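Uncharacterized protein (Legionella pneumophila subsp. pneumophila str. Philadelphia 1, PDB 4RD8) is of unknown function and folds as a compact single chain of helices and loops without any beta strand, belonging to the DUF5636 family. Local coordinates at residues A[13-27]-A[165-179]. The protein carries 3 engineered substitutions. Residues are numbered along the deposited sequence; the frame is centred on the assembly and turned at random.
Sequences IKRALQGELLQNEPF and LGHQDSSNPNYPFTC
Gln18 and Asp169 meet backbone to backbone: Gln18 N donates to Asp169 O at 2.8 Å. The Gln18 side chain leaves with CG between its own N and carbonyl carbon (chi1 56°), then runs extended across Pro173, so that NE2 reaches Gln168 O at 3.0 Å. That carbonyl is gripped from both faces, since Ser171 N binds it from the side opposite Gln18 NE2.

Asn172 works in the other direction. Its N donates to Ala16 O at 3.0 Å, and its ND2 donates to Leu17 O at 2.8 Å, standing above the plane of the Leu17 carbonyl. CG anti to the backbone N (chi1 -171°) carries the amide to Leu17, while OD1 turns back to accept from Asn174 N, an Asx turn, and from Asn174 ND2; the bonds at both ends fix the amide's rotation.

Beside this, Arg15 CB lies over the centre of one face of the Tyr175 ring, 3.6 Å from the centroid in a CH-pi contact, with Phe177 on the opposite face. The extended arginine follows the ring to its hydroxyl, where NH1 donates to Tyr175 OH at 3.1 Å, the guanidinium standing nearly upright to the ring (79°). Ala16 CB packs against the Cys179 backbone, at the start of helix 179-184.

At the other end, Asp169 OD2 takes a weak bond from Glu20 N, and one water donates to both Asp169 OD2 and Glu20 OE2. Farther out, Asn24 ND2 holds Glu20 OE1, and Lys164 O accepts from Ser170 OG.

Two backbone bonds, extended by the side-chain amides of Gln18 and Asn172 that reach main-chain carbonyls, thus tie 13-27 to the loop before helix 179-184, while the water probably eases the repulsion between the two carboxylates.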
loop_
_atom_site.group_PDB
_atom_site.type_symbol
_atom_site.label_atom_id
_atom_site.label_comp_id
_atom_site.label_asym_id
_atom_site.label_seq_id
_atom_site.Cartn_x
_atom_site.Cartn_y
_atom_site.Cartn_z
ATOM N N ILE A 13 9.217 -9.305 -12.593
ATOM C CA ILE A 13 7.851 -8.780 -12.674
ATOM C C ILE A 13 7.151 -9.199 -13.971
ATOM O O ILE A 13 5.943 -9.457 -13.987
ATOM C CB ILE A 13 7.884 -7.219 -12.569
ATOM C CG1 ILE A 13 7.842 -6.776 -11.109
ATOM C CG2 ILE A 13 6.769 -6.556 -13.349
ATOM C CD1 ILE A 13 9.062 -6.008 -10.705
ATOM N N LYS A 14 7.919 -9.279 -15.056
ATOM C CA LYS A 14 7.375 -9.644 -16.363
ATOM C C LYS A 14 6.753 -11.040 -16.377
ATOM O O LYS A 14 5.897 -11.326 -17.208
ATOM C CB LYS A 14 8.454 -9.534 -17.449
ATOM C CG LYS A 14 9.044 -8.143 -17.590
ATOM C CD LYS A 14 9.998 -8.052 -18.783
ATOM C CE LYS A 14 9.250 -8.175 -20.104
ATOM N NZ LYS A 14 10.082 -7.765 -21.273
ATOM N N ARG A 15 7.177 -11.903 -15.460
ATOM C CA ARG A 15 6.599 -13.245 -15.378
ATOM C C ARG A 15 5.101 -13.194 -15.097
ATOM O O ARG A 15 4.366 -14.100 -15.485
ATOM C CB ARG A 15 7.279 -14.073 -14.291
ATOM C CG ARG A 15 8.760 -14.354 -14.523
ATOM C CD ARG A 15 9.302 -15.169 -13.359
ATOM N NE ARG A 15 10.753 -15.092 -13.224
ATOM C CZ ARG A 15 11.409 -15.387 -12.106
ATOM N NH1 ARG A 15 10.742 -15.778 -11.028
ATOM N NH2 ARG A 15 12.729 -15.286 -12.066
ATOM N N ALA A 16 4.663 -12.141 -14.408
ATOM C CA ALA A 16 3.255 -12.001 -14.028
ATOM C C ALA A 16 2.439 -11.272 -15.083
ATOM O O ALA A 16 1.235 -11.071 -14.909
ATOM C CB ALA A 16 3.131 -11.271 -12.690
ATOM N N LEU A 17 3.084 -10.865 -16.171
ATOM C CA LEU A 17 2.422 -10.015 -17.160
ATOM C C LEU A 17 2.142 -10.729 -18.481
ATOM O O LEU A 17 2.886 -11.627 -18.894
ATOM C CB LEU A 17 3.244 -8.750 -17.431
ATOM C CG LEU A 17 3.566 -7.883 -16.209
ATOM C CD1 LEU A 17 4.361 -6.638 -16.605
ATOM C CD2 LEU A 17 2.302 -7.475 -15.443
ATOM N N GLN A 18 1.063 -10.313 -19.138
ATOM C CA GLN A 18 0.744 -10.779 -20.484
ATOM C C GLN A 18 0.107 -9.629 -21.252
ATOM O O GLN A 18 -0.021 -8.520 -20.712
ATOM C CB GLN A 18 -0.208 -11.978 -20.426
ATOM C CG GLN A 18 -1.497 -11.718 -19.656
ATOM C CD GLN A 18 -2.363 -12.957 -19.525
ATOM O OE1 GLN A 18 -2.140 -13.954 -20.211
ATOM N NE2 GLN A 18 -3.351 -12.902 -18.637
ATOM N N GLY A 19 -0.289 -9.891 -22.497
ATOM C CA GLY A 19 -0.997 -8.908 -23.303
ATOM C C GLY A 19 -0.289 -7.567 -23.466
ATOM O O GLY A 19 0.911 -7.523 -23.744
ATOM N N GLU A 20 -1.033 -6.476 -23.302
ATOM C CA GLU A 20 -0.481 -5.132 -23.474
ATOM C C GLU A 20 0.513 -4.759 -22.372
ATOM O O GLU A 20 1.507 -4.074 -22.637
ATOM C CB GLU A 20 -1.610 -4.090 -23.551
ATOM C CG GLU A 20 -1.164 -2.647 -23.841
ATOM C CD GLU A 20 -0.715 -1.881 -22.594
ATOM O OE1 GLU A 20 0.117 -0.956 -22.733
ATOM O OE2 GLU A 20 -1.194 -2.189 -21.482
ATOM N N LEU A 21 0.240 -5.184 -21.139
ATOM C CA LEU A 21 1.099 -4.800 -20.024
ATOM C C LEU A 21 2.495 -5.391 -20.184
ATOM O O LEU A 21 3.484 -4.757 -19.819
ATOM C CB LEU A 21 0.492 -5.185 -18.671
ATOM C CG LEU A 21 -0.665 -4.313 -18.169
ATOM C CD1 LEU A 21 -1.096 -4.751 -16.769
ATOM C CD2 LEU A 21 -0.288 -2.823 -18.198
ATOM N N LEU A 22 2.568 -6.595 -20.749
ATOM C CA LEU A 22 3.847 -7.257 -20.989
ATOM C C LEU A 22 4.727 -6.450 -21.935
ATOM O O LEU A 22 5.957 -6.525 -21.861
ATOM C CB LEU A 22 3.630 -8.650 -21.579
ATOM C CG LEU A 22 4.916 -9.448 -21.787
ATOM C CD1 LEU A 22 5.719 -9.461 -20.490
ATOM C CD2 LEU A 22 4.614 -10.862 -22.249
ATOM N N GLN A 23 4.091 -5.682 -22.817
ATOM C CA GLN A 23 4.813 -4.898 -23.816
ATOM C C GLN A 23 4.943 -3.438 -23.407
ATOM O O GLN A 23 5.488 -2.620 -24.160
ATOM C CB GLN A 23 4.120 -4.985 -25.179
ATOM C CG GLN A 23 3.906 -6.412 -25.697
ATOM C CD GLN A 23 5.181 -7.250 -25.711
ATOM O OE1 GLN A 23 6.284 -6.731 -25.911
ATOM N NE2 GLN A 23 5.032 -8.556 -25.504
ATOM N N ASN A 24 4.429 -3.122 -22.224
ATOM C CA ASN A 24 4.402 -1.754 -21.736
ATOM C C ASN A 24 5.640 -1.486 -20.888
ATOM O O ASN A 24 5.619 -1.676 -19.677
ATOM C CB ASN A 24 3.121 -1.527 -20.923
ATOM C CG ASN A 24 2.866 -0.065 -20.618
ATOM O OD1 ASN A 24 3.788 0.683 -20.306
ATOM N ND2 ASN A 24 1.600 0.348 -20.696
ATOM N N GLU A 25 6.719 -1.048 -21.528
ATOM C CA GLU A 25 7.974 -0.823 -20.811
ATOM C C GLU A 25 7.880 0.207 -19.674
ATOM O O GLU A 25 8.458 -0.010 -18.605
ATOM C CB GLU A 25 9.118 -0.493 -21.779
ATOM C CG GLU A 25 9.408 -1.603 -22.802
ATOM C CD GLU A 25 9.935 -2.899 -22.177
ATOM O OE1 GLU A 25 10.288 -2.913 -20.976
ATOM O OE2 GLU A 25 10.004 -3.917 -22.902
ATOM N N PRO A 26 7.165 1.331 -19.890
ATOM C CA PRO A 26 7.076 2.261 -18.757
ATOM C C PRO A 26 6.375 1.645 -17.548
ATOM O O PRO A 26 6.785 1.909 -16.413
ATOM C CB PRO A 26 6.262 3.424 -19.330
ATOM C CG PRO A 26 6.626 3.425 -20.799
ATOM C CD PRO A 26 6.685 1.951 -21.144
ATOM N N PHE A 27 5.351 0.828 -17.782
ATOM C CA PHE A 27 4.667 0.160 -16.681
ATOM C C PHE A 27 5.616 -0.781 -15.955
ATOM O O PHE A 27 5.669 -0.795 -14.721
ATOM C CB PHE A 27 3.456 -0.616 -17.179
ATOM C CG PHE A 27 2.779 -1.429 -16.111
ATOM C CD1 PHE A 27 2.042 -0.808 -15.109
ATOM C CD2 PHE A 27 2.866 -2.813 -16.114
ATOM C CE1 PHE A 27 1.398 -1.552 -14.132
ATOM C CE2 PHE A 27 2.240 -3.566 -15.135
ATOM C CZ PHE A 27 1.501 -2.940 -14.140
ATOM N N LEU A 165 -3.020 -3.223 -11.846
ATOM C CA LEU A 165 -2.847 -4.433 -11.041
ATOM C C LEU A 165 -4.129 -5.253 -10.979
ATOM O O LEU A 165 -4.104 -6.437 -10.632
ATOM C CB LEU A 165 -2.365 -4.105 -9.622
ATOM C CG LEU A 165 -1.013 -3.399 -9.531
ATOM C CD1 LEU A 165 -0.667 -3.105 -8.057
ATOM C CD2 LEU A 165 0.087 -4.238 -10.192
ATOM N N GLY A 166 -5.251 -4.633 -11.336
ATOM C CA GLY A 166 -6.518 -5.334 -11.396
ATOM C C GLY A 166 -6.904 -5.765 -12.801
ATOM O O GLY A 166 -7.962 -6.349 -13.015
ATOM N N HIS A 167 -6.063 -5.438 -13.775
ATOM C CA HIS A 167 -6.319 -5.816 -15.155
ATOM C C HIS A 167 -5.838 -7.242 -15.348
ATOM O O HIS A 167 -4.818 -7.641 -14.783
ATOM C CB HIS A 167 -5.569 -4.894 -16.121
ATOM C CG HIS A 167 -6.016 -5.013 -17.534
ATOM N ND1 HIS A 167 -5.634 -6.051 -18.365
ATOM C CD2 HIS A 167 -6.819 -4.213 -18.295
ATOM C CE1 HIS A 167 -6.177 -5.887 -19.557
ATOM N NE2 HIS A 167 -6.895 -4.781 -19.539
ATOM N N GLN A 168 -6.541 -8.008 -16.168
ATOM C CA GLN A 168 -6.133 -9.392 -16.360
ATOM C C GLN A 168 -4.736 -9.554 -16.966
ATOM O O GLN A 168 -4.116 -10.608 -16.809
ATOM C CB GLN A 168 -7.173 -10.158 -17.170
ATOM C CG GLN A 168 -7.383 -11.551 -16.649
ATOM C CD GLN A 168 -8.552 -12.215 -17.297
ATOM O OE1 GLN A 168 -9.632 -12.314 -16.711
ATOM N NE2 GLN A 168 -8.356 -12.665 -18.523
ATOM N N ASP A 169 -4.244 -8.518 -17.650
ATOM C CA ASP A 169 -2.885 -8.532 -18.202
ATOM C C ASP A 169 -1.813 -8.608 -17.123
ATOM O O ASP A 169 -0.657 -8.913 -17.419
ATOM C CB ASP A 169 -2.617 -7.277 -19.043
ATOM C CG ASP A 169 -3.255 -7.331 -20.409
ATOM O OD1 ASP A 169 -3.750 -8.404 -20.814
ATOM O OD2 ASP A 169 -3.236 -6.286 -21.094
ATOM N N SER A 170 -2.180 -8.321 -15.878
ATOM C CA SER A 170 -1.217 -8.449 -14.782
ATOM C C SER A 170 -1.446 -9.720 -13.954
ATOM O O SER A 170 -0.996 -9.822 -12.808
ATOM C CB SER A 170 -1.200 -7.193 -13.896
ATOM O OG SER A 170 -2.441 -7.012 -13.252
ATOM N N SER A 171 -2.145 -10.686 -14.550
ATOM C CA SER A 171 -2.362 -12.000 -13.941
ATOM C C SER A 171 -2.059 -13.126 -14.923
ATOM O O SER A 171 -2.916 -13.962 -15.183
ATOM C CB SER A 171 -3.804 -12.129 -13.418
ATOM O OG SER A 171 -4.000 -11.298 -12.276
ATOM N N ASN A 172 -0.838 -13.134 -15.467
ATOM C CA ASN A 172 -0.370 -14.195 -16.359
ATOM C C ASN A 172 -0.576 -15.562 -15.702
ATOM O O ASN A 172 -0.037 -15.816 -14.626
ATOM C CB ASN A 172 1.123 -13.976 -16.655
ATOM C CG ASN A 172 1.652 -14.881 -17.742
ATOM O OD1 ASN A 172 1.265 -16.047 -17.851
ATOM N ND2 ASN A 172 2.561 -14.348 -18.556
ATOM N N PRO A 173 -1.381 -16.438 -16.328
ATOM C CA PRO A 173 -1.753 -17.707 -15.691
ATOM C C PRO A 173 -0.644 -18.753 -15.685
ATOM O O PRO A 173 -0.839 -19.837 -15.127
ATOM C CB PRO A 173 -2.912 -18.203 -16.559
ATOM C CG PRO A 173 -2.617 -17.628 -17.925
ATOM C CD PRO A 173 -2.058 -16.255 -17.626
ATOM N N ASN A 174 0.487 -18.452 -16.316
ATOM C CA ASN A 174 1.600 -19.397 -16.344
ATOM C C ASN A 174 2.461 -19.314 -15.091
ATOM O O ASN A 174 3.301 -20.176 -14.845
ATOM C CB ASN A 174 2.460 -19.181 -17.587
ATOM C CG ASN A 174 1.693 -19.419 -18.866
ATOM O OD1 ASN A 174 1.466 -20.558 -19.263
ATOM N ND2 ASN A 174 1.279 -18.338 -19.515
ATOM N N TYR A 175 2.220 -18.270 -14.310
ATOM C CA TYR A 175 3.017 -17.935 -13.142
ATOM C C TYR A 175 2.077 -17.947 -11.944
ATOM O O TYR A 175 0.966 -17.435 -12.025
ATOM C CB TYR A 175 3.611 -16.533 -13.333
ATOM C CG TYR A 175 4.759 -16.192 -12.413
ATOM C CD1 TYR A 175 5.848 -17.036 -12.292
ATOM C CD2 TYR A 175 4.764 -15.006 -11.690
ATOM C CE1 TYR A 175 6.900 -16.724 -11.457
ATOM C CE2 TYR A 175 5.819 -14.686 -10.852
ATOM C CZ TYR A 175 6.880 -15.547 -10.743
ATOM O OH TYR A 175 7.931 -15.236 -9.916
ATOM N N PRO A 176 2.515 -18.539 -10.825
ATOM C CA PRO A 176 1.597 -18.648 -9.685
ATOM C C PRO A 176 1.280 -17.332 -8.982
ATOM O O PRO A 176 0.354 -17.303 -8.174
ATOM C CB PRO A 176 2.320 -19.620 -8.731
ATOM C CG PRO A 176 3.745 -19.655 -9.198
ATOM C CD PRO A 176 3.709 -19.388 -10.668
ATOM N N PHE A 177 2.013 -16.266 -9.285
ATOM C CA PHE A 177 1.808 -14.993 -8.612
ATOM C C PHE A 177 1.337 -13.932 -9.599
ATOM O O PHE A 177 1.814 -13.882 -10.732
ATOM C CB PHE A 177 3.110 -14.543 -7.941
ATOM C CG PHE A 177 3.739 -15.605 -7.095
ATOM C CD1 PHE A 177 3.280 -15.845 -5.808
ATOM C CD2 PHE A 177 4.772 -16.393 -7.593
ATOM C CE1 PHE A 177 3.852 -16.851 -5.029
ATOM C CE2 PHE A 177 5.342 -17.389 -6.818
ATOM C CZ PHE A 177 4.885 -17.616 -5.535
ATOM N N THR A 178 0.401 -13.091 -9.164
ATOM C CA THR A 178 -0.031 -11.943 -9.956
ATOM C C THR A 178 0.931 -10.794 -9.702
ATOM O O THR A 178 1.739 -10.855 -8.773
ATOM C CB THR A 178 -1.450 -11.482 -9.582
ATOM O OG1 THR A 178 -1.467 -11.030 -8.219
ATOM C CG2 THR A 178 -2.445 -12.626 -9.742
ATOM N N CYS A 179 0.857 -9.751 -10.524
ATOM C CA CYS A 179 1.694 -8.577 -10.304
ATOM C C CYS A 179 1.360 -7.947 -8.948
ATOM O O CYS A 179 2.246 -7.441 -8.249
ATOM C CB CYS A 179 1.492 -7.558 -11.428
ATOM S SG CYS A 179 2.811 -6.306 -11.559
HETATM O O HOH W 1 -3.412 -3.683 -20.494
#